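Local coordinates for protein aldo-keto reductase family 1, member B4 (Aldose reductase) (Schistosoma japonicum, PDB 4HBK) that probably reduces the aldehyde groups of sugars and related carbonyl compounds to alcohols, with NADPH supplying the hydride, at residues V81-A86 against G153-T158; L181-L186 against H206-P211; T239-L244 against R325-L330. All coordinates share one frame; numbering follows the deposited sequence.

Interaction 1: residues V81-A86 against G153-T158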
loop_
_atom_site.group_PDB
_atom_site.type_symbol
_atom_site.label_atom_id
_atom_site.label_comp_id
_atom_site.label_asym_id
_atom_site.label_seq_id
_atom_site.Cartn_x
_atom_site.Cartn_y
_atom_site.Cartn_z
ATOM N N VAL A 81 -6.093 8.849 -5.587
ATOM C CA VAL A 81 -6.039 10.130 -4.880
ATOM C C VAL A 81 -4.757 10.933 -5.136
ATOM O O VAL A 81 -4.719 12.132 -4.871
ATOM C CB VAL A 81 -6.217 9.945 -3.354
ATOM C CG1 VAL A 81 -5.003 9.252 -2.758
ATOM C CG2 VAL A 81 -6.433 11.286 -2.680
ATOM N N TYR A 82 -3.708 10.288 -5.639
ATOM C CA TYR A 82 -2.461 11.009 -5.922
ATOM C C TYR A 82 -2.572 11.761 -7.242
ATOM O O TYR A 82 -1.696 12.550 -7.591
ATOM C CB TYR A 82 -1.275 10.047 -5.968
ATOM C CG TYR A 82 -1.066 9.307 -4.673
ATOM C CD1 TYR A 82 -1.062 9.990 -3.460
ATOM C CD2 TYR A 82 -0.889 7.939 -4.655
ATOM C CE1 TYR A 82 -0.874 9.327 -2.268
ATOM C CE2 TYR A 82 -0.699 7.261 -3.462
ATOM C CZ TYR A 82 -0.696 7.961 -2.273
ATOM O OH TYR A 82 -0.507 7.305 -1.079
ATOM N N ARG A 83 -3.642 11.485 -7.984
ATOM C CA ARG A 83 -3.951 12.212 -9.211
ATOM C C ARG A 83 -2.835 12.155 -10.256
ATOM O O ARG A 83 -2.596 13.132 -10.963
ATOM C CB ARG A 83 -4.273 13.670 -8.874
ATOM C CG ARG A 83 -5.542 13.816 -8.057
ATOM C CD ARG A 83 -6.388 14.970 -8.558
ATOM N NE ARG A 83 -6.300 16.116 -7.662
ATOM C CZ ARG A 83 -7.353 16.751 -7.157
ATOM N NH1 ARG A 83 -8.583 16.356 -7.469
ATOM N NH2 ARG A 83 -7.177 17.786 -6.346
ATOM N N ASN A 84 -2.156 11.015 -10.356
ATOM C CA ASN A 84 -1.080 10.864 -11.330
ATOM C C ASN A 84 -1.089 9.512 -12.021
ATOM O O ASN A 84 -0.077 9.090 -12.572
ATOM C CB ASN A 84 0.284 11.083 -10.666
ATOM C CG ASN A 84 0.522 10.138 -9.511
ATOM O OD1 ASN A 84 -0.244 9.195 -9.308
ATOM N ND2 ASN A 84 1.588 10.376 -8.750
ATOM N N GLU A 85 -2.226 8.825 -11.991
ATOM C CA GLU A 85 -2.299 7.498 -12.594
ATOM C C GLU A 85 -2.203 7.580 -14.117
ATOM O O GLU A 85 -1.799 6.619 -14.771
ATOM C CB GLU A 85 -3.568 6.762 -12.162
ATOM C CG GLU A 85 -3.616 6.475 -10.668
ATOM C CD GLU A 85 -4.751 5.554 -10.272
ATOM O OE1 GLU A 85 -5.916 5.836 -10.629
ATOM O OE2 GLU A 85 -4.478 4.538 -9.600
ATOM N N ALA A 86 -2.562 8.729 -14.685
ATOM C CA ALA A 86 -2.445 8.912 -16.128
ATOM C C ALA A 86 -0.971 9.000 -16.538
ATOM O O ALA A 86 -0.570 8.425 -17.543
ATOM C CB ALA A 86 -3.218 10.149 -16.581
ATOM N N GLY A 153 -17.508 15.994 -5.841
ATOM C CA GLY A 153 -16.781 17.243 -5.813
ATOM C C GLY A 153 -15.297 17.007 -5.732
ATOM O O GLY A 153 -14.731 16.231 -6.507
ATOM N N ASP A 154 -14.668 17.676 -4.777
ATOM C CA ASP A 154 -13.233 17.558 -4.601
ATOM C C ASP A 154 -12.868 16.276 -3.839
ATOM O O ASP A 154 -13.716 15.656 -3.191
ATOM C CB ASP A 154 -12.713 18.805 -3.900
ATOM C CG ASP A 154 -13.110 20.081 -4.632
ATOM O OD1 ASP A 154 -13.309 20.028 -5.865
ATOM O OD2 ASP A 154 -13.232 21.131 -3.978
ATOM N N LEU A 155 -11.609 15.872 -3.927
ATOM C CA LEU A 155 -11.212 14.621 -3.305
ATOM C C LEU A 155 -11.313 14.699 -1.792
ATOM O O LEU A 155 -11.543 13.692 -1.128
ATOM C CB LEU A 155 -9.817 14.198 -3.762
ATOM C CG LEU A 155 -9.946 13.326 -5.012
ATOM C CD1 LEU A 155 -10.555 14.141 -6.144
ATOM C CD2 LEU A 155 -8.625 12.733 -5.431
ATOM N N PHE A 156 -11.139 15.899 -1.257
ATOM C CA PHE A 156 -11.359 16.150 0.158
ATOM C C PHE A 156 -12.462 17.195 0.317
ATOM O O PHE A 156 -12.172 18.375 0.520
ATOM C CB PHE A 156 -10.073 16.648 0.820
ATOM C CG PHE A 156 -9.021 15.587 0.984
ATOM C CD1 PHE A 156 -8.876 14.922 2.190
ATOM C CD2 PHE A 156 -8.174 15.263 -0.066
ATOM C CE1 PHE A 156 -7.905 13.944 2.348
ATOM C CE2 PHE A 156 -7.203 14.290 0.082
ATOM C CZ PHE A 156 -7.062 13.630 1.292
ATOM N N PRO A 157 -13.735 16.767 0.218
ATOM C CA PRO A 157 -14.841 17.730 0.324
ATOM C C PRO A 157 -14.748 18.449 1.659
ATOM O O PRO A 157 -14.625 17.779 2.687
ATOM C CB PRO A 157 -16.100 16.853 0.304
ATOM C CG PRO A 157 -15.652 15.472 -0.049
ATOM C CD PRO A 157 -14.189 15.366 0.227
ATOM N N THR A 158 -14.820 19.777 1.659
ATOM C CA THR A 158 -14.549 20.538 2.880
ATOM C C THR A 158 -15.572 21.655 3.138
ATOM O O THR A 158 -16.058 22.275 2.204
ATOM C CB THR A 158 -13.110 21.137 2.838
ATOM O OG1 THR A 158 -12.145 20.090 2.631
ATOM C CG2 THR A 158 -12.787 21.866 4.135
#
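L155 reaches across to V81 and R83, and its side chain, followed outward, explains why this residue contributes the largest single share, 81 of the 192 Å² buried here. The CA-CB bond points at segment 81-86, with CA atoms of L155 and V81 7.0 Å apart. CB itself has no close partner across the gap. At CG the chain comes within 4.1 Å of R83 NH1, and there it forks. CD1 takes the guanidinium end, 3.2 Å from R83 NH1, a tight approach that is neither over the guanidinium face nor at its edge. CD2 takes the valine side: it lies 3.7 Å from V81 CA and 3.8 Å from V81 CG2, so the methyl bears on both backbone and side chain. CD2 also borders the aliphatic start of R83 at CG, and R83, bent at its second and third torsions, runs past the leucine in the opposite direction. V81 CG2 is anti to the backbone N, which turns it toward the loop, where it also touches F156 CE2 at 4.2 Å, obliquely to the ring. V81 CG1, on its other branch, sits 4.0 Å above the ring plane of Y82, offset toward the rim. Y82 is the predicted proton donor, and V81 also touches H144, predicted to bind substrate, so the contact borders the active site. W113 NE1 hydrogen-bonds to L155 O, and the W113 ring meets that of F156. In the fold, residues 81-86 run from the connection after strand 75-77 into the start of helix 85-98, where E85 is hydrogen-bonded to S110 of strand 107-112 and T129 of helix 119-133; residues 153-158 belong to the long excursion between strand 138-143 and helix 171-183.

Interaction 2: residues L181-L186 against H206-P211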
loop_
_atom_site.group_PDB
_atom_site.type_symbol
_atom_site.label_atom_id
_atom_site.label_comp_id
_atom_site.label_asym_id
_atom_site.label_seq_id
_atom_site.Cartn_x
_atom_site.Cartn_y
_atom_site.Cartn_z
ATOM N N LEU A 181 -16.091 -6.610 -9.007
ATOM C CA LEU A 181 -14.945 -6.300 -9.853
ATOM C C LEU A 181 -14.128 -7.562 -10.095
ATOM O O LEU A 181 -13.571 -7.764 -11.182
ATOM C CB LEU A 181 -14.072 -5.214 -9.212
ATOM C CG LEU A 181 -14.735 -3.846 -9.019
ATOM C CD1 LEU A 181 -13.852 -2.909 -8.205
ATOM C CD2 LEU A 181 -15.106 -3.213 -10.369
ATOM N N VAL A 182 -14.046 -8.409 -9.074
ATOM C CA VAL A 182 -13.344 -9.677 -9.215
ATOM C C VAL A 182 -14.149 -10.615 -10.136
ATOM O O VAL A 182 -13.592 -11.214 -11.058
ATOM C CB VAL A 182 -13.116 -10.357 -7.844
ATOM C CG1 VAL A 182 -12.544 -11.768 -8.027
ATOM C CG2 VAL A 182 -12.194 -9.523 -6.984
ATOM N N ASP A 183 -15.455 -10.733 -9.882
ATOM C CA ASP A 183 -16.339 -11.535 -10.728
ATOM C C ASP A 183 -16.156 -11.206 -12.212
ATOM O O ASP A 183 -16.135 -12.098 -13.058
ATOM C CB ASP A 183 -17.811 -11.321 -10.354
ATOM C CG ASP A 183 -18.162 -11.832 -8.951
ATOM O OD1 ASP A 183 -17.399 -12.626 -8.363
ATOM O OD2 ASP A 183 -19.228 -11.435 -8.434
ATOM N N GLU A 184 -16.026 -9.919 -12.514
ATOM C CA GLU A 184 -15.997 -9.427 -13.885
ATOM C C GLU A 184 -14.610 -9.444 -14.516
ATOM O O GLU A 184 -14.464 -9.120 -15.688
ATOM C CB GLU A 184 -16.508 -7.988 -13.923
ATOM C CG GLU A 184 -17.912 -7.814 -13.394
ATOM C CD GLU A 184 -18.925 -7.660 -14.501
ATOM O OE1 GLU A 184 -19.390 -8.693 -15.025
ATOM O OE2 GLU A 184 -19.249 -6.503 -14.848
ATOM N N GLY A 185 -13.587 -9.788 -13.743
ATOM C CA GLY A 185 -12.235 -9.807 -14.277
ATOM C C GLY A 185 -11.512 -8.461 -14.343
ATOM O O GLY A 185 -10.376 -8.390 -14.816
ATOM N N LEU A 186 -12.150 -7.395 -13.868
ATOM C CA LEU A 186 -11.511 -6.085 -13.835
ATOM C C LEU A 186 -10.406 -6.020 -12.777
ATOM O O LEU A 186 -9.447 -5.254 -12.902
ATOM C CB LEU A 186 -12.548 -4.983 -13.597
ATOM C CG LEU A 186 -13.615 -4.827 -14.679
ATOM C CD1 LEU A 186 -14.730 -3.921 -14.211
ATOM C CD2 LEU A 186 -12.996 -4.281 -15.951
ATOM N N HIS A 206 -18.741 -10.964 6.661
ATOM C CA HIS A 206 -19.815 -10.746 5.689
ATOM C C HIS A 206 -19.443 -11.132 4.268
ATOM O O HIS A 206 -20.312 -11.236 3.406
ATOM C CB HIS A 206 -20.233 -9.274 5.668
ATOM C CG HIS A 206 -21.051 -8.854 6.849
ATOM N ND1 HIS A 206 -20.493 -8.334 7.998
ATOM C CD2 HIS A 206 -22.390 -8.863 7.053
ATOM C CE1 HIS A 206 -21.451 -8.049 8.862
ATOM N NE2 HIS A 206 -22.611 -8.357 8.312
ATOM N N CYS A 207 -18.154 -11.317 4.013
ATOM C CA CYS A 207 -17.673 -11.371 2.634
ATOM C C CYS A 207 -17.928 -12.709 1.945
ATOM O O CYS A 207 -18.015 -13.759 2.581
ATOM C CB CYS A 207 -16.180 -11.040 2.570
ATOM S SG CYS A 207 -15.145 -12.313 3.315
ATOM N N ARG A 208 -18.050 -12.646 0.628
ATOM C CA ARG A 208 -18.077 -13.833 -0.202
ATOM C C ARG A 208 -16.650 -14.082 -0.684
ATOM O O ARG A 208 -16.230 -15.225 -0.816
ATOM C CB ARG A 208 -19.034 -13.623 -1.384
ATOM C CG ARG A 208 -18.838 -14.596 -2.543
ATOM C CD ARG A 208 -20.004 -14.522 -3.530
ATOM N NE ARG A 208 -20.184 -13.182 -4.099
ATOM C CZ ARG A 208 -19.594 -12.755 -5.214
ATOM N NH1 ARG A 208 -19.820 -11.526 -5.660
ATOM N NH2 ARG A 208 -18.775 -13.555 -5.884
ATOM N N ILE A 209 -15.914 -12.993 -0.939
ATOM C CA ILE A 209 -14.513 -13.058 -1.361
ATOM C C ILE A 209 -13.658 -12.355 -0.318
ATOM O O ILE A 209 -13.856 -11.179 -0.034
ATOM C CB ILE A 209 -14.286 -12.359 -2.707
ATOM C CG1 ILE A 209 -15.109 -13.021 -3.811
ATOM C CG2 ILE A 209 -12.804 -12.378 -3.079
ATOM C CD1 ILE A 209 -15.014 -12.290 -5.159
ATOM N N LYS A 210 -12.721 -13.082 0.271
ATOM C CA LYS A 210 -11.918 -12.523 1.344
ATOM C C LYS A 210 -10.921 -11.493 0.830
ATOM O O LYS A 210 -10.420 -11.590 -0.289
ATOM C CB LYS A 210 -11.208 -13.636 2.120
ATOM C CG LYS A 210 -12.186 -14.549 2.847
ATOM C CD LYS A 210 -11.560 -15.226 4.056
ATOM C CE LYS A 210 -11.012 -16.588 3.719
ATOM N NZ LYS A 210 -10.971 -17.477 4.927
ATOM N N PRO A 211 -10.656 -10.475 1.641
ATOM C CA PRO A 211 -9.568 -9.554 1.311
ATOM C C PRO A 211 -8.291 -10.370 1.209
ATOM O O PRO A 211 -8.119 -11.300 2.003
ATOM C CB PRO A 211 -9.527 -8.612 2.519
ATOM C CG PRO A 211 -10.382 -9.297 3.604
ATOM C CD PRO A 211 -11.376 -10.099 2.866
#
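Two successive helices of the α/β barrel are joined here, as V182 and D183 near the C-terminal end of helix 171-183 meet R208 and I209 in the loop that follows helix 197-206. The first helix closes in a Schellman motif: G185 has positive phi (82°), its N hydrogen-bonds to V182 O, and a weak hydrogen bond runs from L186 N to L181 O. From within this turn D183 sends out its carboxylate, and R208 grips it end-on with two nitrogens, one to each oxygen. The bond from R208 NH2 to D183 OD1 (3.0 Å) is almost straight, lies in the guanidinium plane and uses the syn lone pair. That from R208 NH1 to D183 OD2 (2.8 Å) is more bent, at 145°, and leaves the guanidinium plane; the two flat groups are turned 31° against each other. R208 CG is anti to the backbone N and the chain stays extended until a bend at chi3 swings the guanidinium onto the acid. Beside this pair V182 and I209 meet tip to tip, I209 CD1 lying 3.8 Å from both CB and CG1 of V182. E179, one turn earlier in the helix, accepts the backbone N-H groups of R208 and I209 through OE2, tying the same loop down by its main chain. A carboxylate near the C-terminal end of a helix would probably be disfavoured by the helix dipole; the paired guanidinium would offset this, while its two-point grip limits rotation of both flat groups.

Interaction 3: residues T239-L244 against R325-L330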
loop_
_atom_site.group_PDB
_atom_site.type_symbol
_atom_site.label_atom_id
_atom_site.label_comp_id
_atom_site.label_asym_id
_atom_site.label_seq_id
_atom_site.Cartn_x
_atom_site.Cartn_y
_atom_site.Cartn_z
ATOM N N THR A 239 1.024 -5.358 3.736
ATOM C CA THR A 239 1.966 -4.482 3.072
ATOM C C THR A 239 2.272 -3.320 3.986
ATOM O O THR A 239 1.368 -2.729 4.588
ATOM C CB THR A 239 1.387 -3.951 1.752
ATOM O OG1 THR A 239 1.230 -5.040 0.831
ATOM C CG2 THR A 239 2.302 -2.879 1.138
ATOM N N ALA A 240 3.555 -2.997 4.097
ATOM C CA ALA A 240 3.974 -1.886 4.924
ATOM C C ALA A 240 4.079 -0.664 4.054
ATOM O O ALA A 240 4.872 -0.633 3.124
ATOM C CB ALA A 240 5.314 -2.179 5.554
ATOM N N TYR A 241 3.281 0.354 4.339
ATOM C CA TYR A 241 3.537 1.612 3.685
ATOM C C TYR A 241 4.359 2.525 4.595
ATOM O O TYR A 241 4.458 2.291 5.805
ATOM C CB TYR A 241 2.262 2.253 3.124
ATOM C CG TYR A 241 1.332 2.972 4.078
ATOM C CD1 TYR A 241 1.675 4.197 4.646
ATOM C CD2 TYR A 241 0.060 2.469 4.326
ATOM C CE1 TYR A 241 0.784 4.875 5.497
ATOM C CE2 TYR A 241 -0.832 3.131 5.160
ATOM C CZ TYR A 241 -0.472 4.325 5.742
ATOM O OH TYR A 241 -1.383 4.951 6.558
ATOM N N ALA A 242 4.971 3.541 3.995
ATOM C CA ALA A 242 5.935 4.381 4.705
ATOM C C ALA A 242 6.933 3.513 5.469
ATOM O O ALA A 242 7.149 3.728 6.664
ATOM C CB ALA A 242 5.216 5.326 5.658
ATOM N N PRO A 243 7.551 2.535 4.773
ATOM C CA PRO A 243 8.441 1.543 5.386
ATOM C C PRO A 243 9.736 2.154 5.933
ATOM O O PRO A 243 10.374 1.578 6.816
ATOM C CB PRO A 243 8.741 0.589 4.227
ATOM C CG PRO A 243 8.587 1.414 3.009
ATOM C CD PRO A 243 7.487 2.385 3.308
ATOM N N LEU A 244 10.112 3.314 5.413
ATOM C CA LEU A 244 11.268 4.046 5.922
ATOM C C LEU A 244 10.859 5.133 6.927
ATOM O O LEU A 244 11.684 5.925 7.355
ATOM C CB LEU A 244 12.043 4.677 4.758
ATOM C CG LEU A 244 12.534 3.691 3.703
ATOM C CD1 LEU A 244 13.307 4.405 2.604
ATOM C CD2 LEU A 244 13.389 2.594 4.341
ATOM N N ARG A 325 2.667 6.557 15.722
ATOM C CA ARG A 325 2.040 6.599 14.412
ATOM C C ARG A 325 2.358 7.903 13.704
ATOM O O ARG A 325 2.112 8.983 14.250
ATOM C CB ARG A 325 0.527 6.461 14.545
ATOM C CG ARG A 325 -0.149 6.120 13.230
ATOM C CD ARG A 325 -1.666 6.013 13.371
ATOM N NE ARG A 325 -2.090 4.918 14.235
ATOM C CZ ARG A 325 -2.197 3.648 13.842
ATOM N NH1 ARG A 325 -1.884 3.301 12.596
ATOM N NH2 ARG A 325 -2.618 2.719 14.698
ATOM N N GLN A 326 2.879 7.814 12.483
ATOM C CA GLN A 326 3.185 9.019 11.706
ATOM C C GLN A 326 1.993 9.515 10.880
ATOM O O GLN A 326 1.825 10.720 10.679
ATOM C CB GLN A 326 4.389 8.795 10.785
ATOM C CG GLN A 326 5.588 8.145 11.450
ATOM C CD GLN A 326 6.122 8.944 12.625
ATOM O OE1 GLN A 326 6.337 8.403 13.715
ATOM N NE2 GLN A 326 6.350 10.238 12.408
ATOM N N PHE A 327 1.171 8.592 10.387
ATOM C CA PHE A 327 0.054 8.969 9.525
ATOM C C PHE A 327 -1.279 8.772 10.221
ATOM O O PHE A 327 -1.809 7.668 10.281
ATOM C CB PHE A 327 0.120 8.221 8.187
ATOM C CG PHE A 327 1.368 8.516 7.405
ATOM C CD1 PHE A 327 1.414 9.575 6.514
ATOM C CD2 PHE A 327 2.513 7.763 7.603
ATOM C CE1 PHE A 327 2.586 9.861 5.816
ATOM C CE2 PHE A 327 3.681 8.048 6.912
ATOM C CZ PHE A 327 3.715 9.096 6.019
ATOM N N THR A 328 -1.812 9.876 10.736
ATOM C CA THR A 328 -2.956 9.862 11.637
ATOM C C THR A 328 -4.236 10.419 11.026
ATOM O O THR A 328 -5.313 10.235 11.589
ATOM C CB THR A 328 -2.636 10.646 12.920
ATOM O OG1 THR A 328 -2.280 11.991 12.569
ATOM C CG2 THR A 328 -1.501 9.996 13.691
ATOM N N LEU A 329 -4.108 11.141 9.916
ATOM C CA LEU A 329 -5.251 11.790 9.274
ATOM C C LEU A 329 -6.336 12.278 10.266
ATOM O O LEU A 329 -7.501 11.888 10.164
ATOM C CB LEU A 329 -5.873 10.838 8.251
ATOM C CG LEU A 329 -6.382 11.369 6.903
ATOM C CD1 LEU A 329 -7.148 12.694 7.016
ATOM C CD2 LEU A 329 -5.234 11.498 5.948
ATOM N N LEU A 330 -5.967 13.145 11.206
ATOM C CA LEU A 330 -6.872 13.565 12.284
ATOM C C LEU A 330 -8.144 14.221 11.797
ATOM O O LEU A 330 -9.128 14.251 12.524
ATOM C CB LEU A 330 -6.152 14.530 13.214
ATOM C CG LEU A 330 -5.026 13.938 14.048
ATOM C CD1 LEU A 330 -4.323 15.044 14.832
ATOM C CD2 LEU A 330 -5.557 12.870 14.988
#
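Y241 and A242 face F327 where strand 237-241 leaves the barrel sheet: A242 turns into left-handed backbone angles, and the nearest CA atoms across the contact, A242 and Q326, stay 8.8 Å apart. The fold is the (β/α)8 barrel of the aldo-keto reductases, and this is the seventh strand of its parallel sheet, met by the C-terminal loop that follows helix 311-319. F327 does the work for that loop. Its CA-CB bond points at the strand, and its ring pairs with Y241 in an offset edge-to-face arrangement, the tyrosine giving the edge and the phenylalanine the face. The centroids are 5.8 Å apart and the planes meet at 67°. At the contact Y241 CE1 lies 4.0 Å from F327 CD2 and slightly farther, 4.2 Å, from F327 CG, so the edge meets the CD2-CG side of the phenylalanine ring, near its CB. The first torsion of Y241 (78°) places CG between the backbone N and the carbonyl carbon, which carries the ring to F327. Its hydroxyl is hydrogen-bonded to N194 OD1 and lies 4.0 Å from F327 CB. The loop backbone is pinned to the neighbouring strand 213-217 by E217, whose two carboxylate oxygens accept the N-H groups of Q326 and F327. In related enzymes a tyrosine at this strand end stacks on the nicotinamide; Y241, its side chain about 7 Å from those of Y82 and K111, is consistent with that place. Next along the same side of the phenylalanine ring, A242 CB approaches F327 CE2 to 3.4 Å, obliquely to the ring plane.

All three are surface contacts, none with a buried touching residue, and they differ in place and chemistry. Interaction 1 includes the predicted catalytic tyrosine and interaction 3 lies near it: their nearest atoms are about 5 Å apart, without touching, and each brings a long loop against a segment following or ending a barrel strand. Interaction 2 lies away from the annotated sites, on the opposite side of the chain's centre from interaction 3, and connects two helices of the barrel's outer layer. Its chemistry is ionic, a paired carboxylate and guanidinium beside one apolar touch, whereas interaction 1 rests on aliphatic branches meeting each other, a phenylalanine ring atom and a guanidinium, and interaction 3 on an aromatic pair.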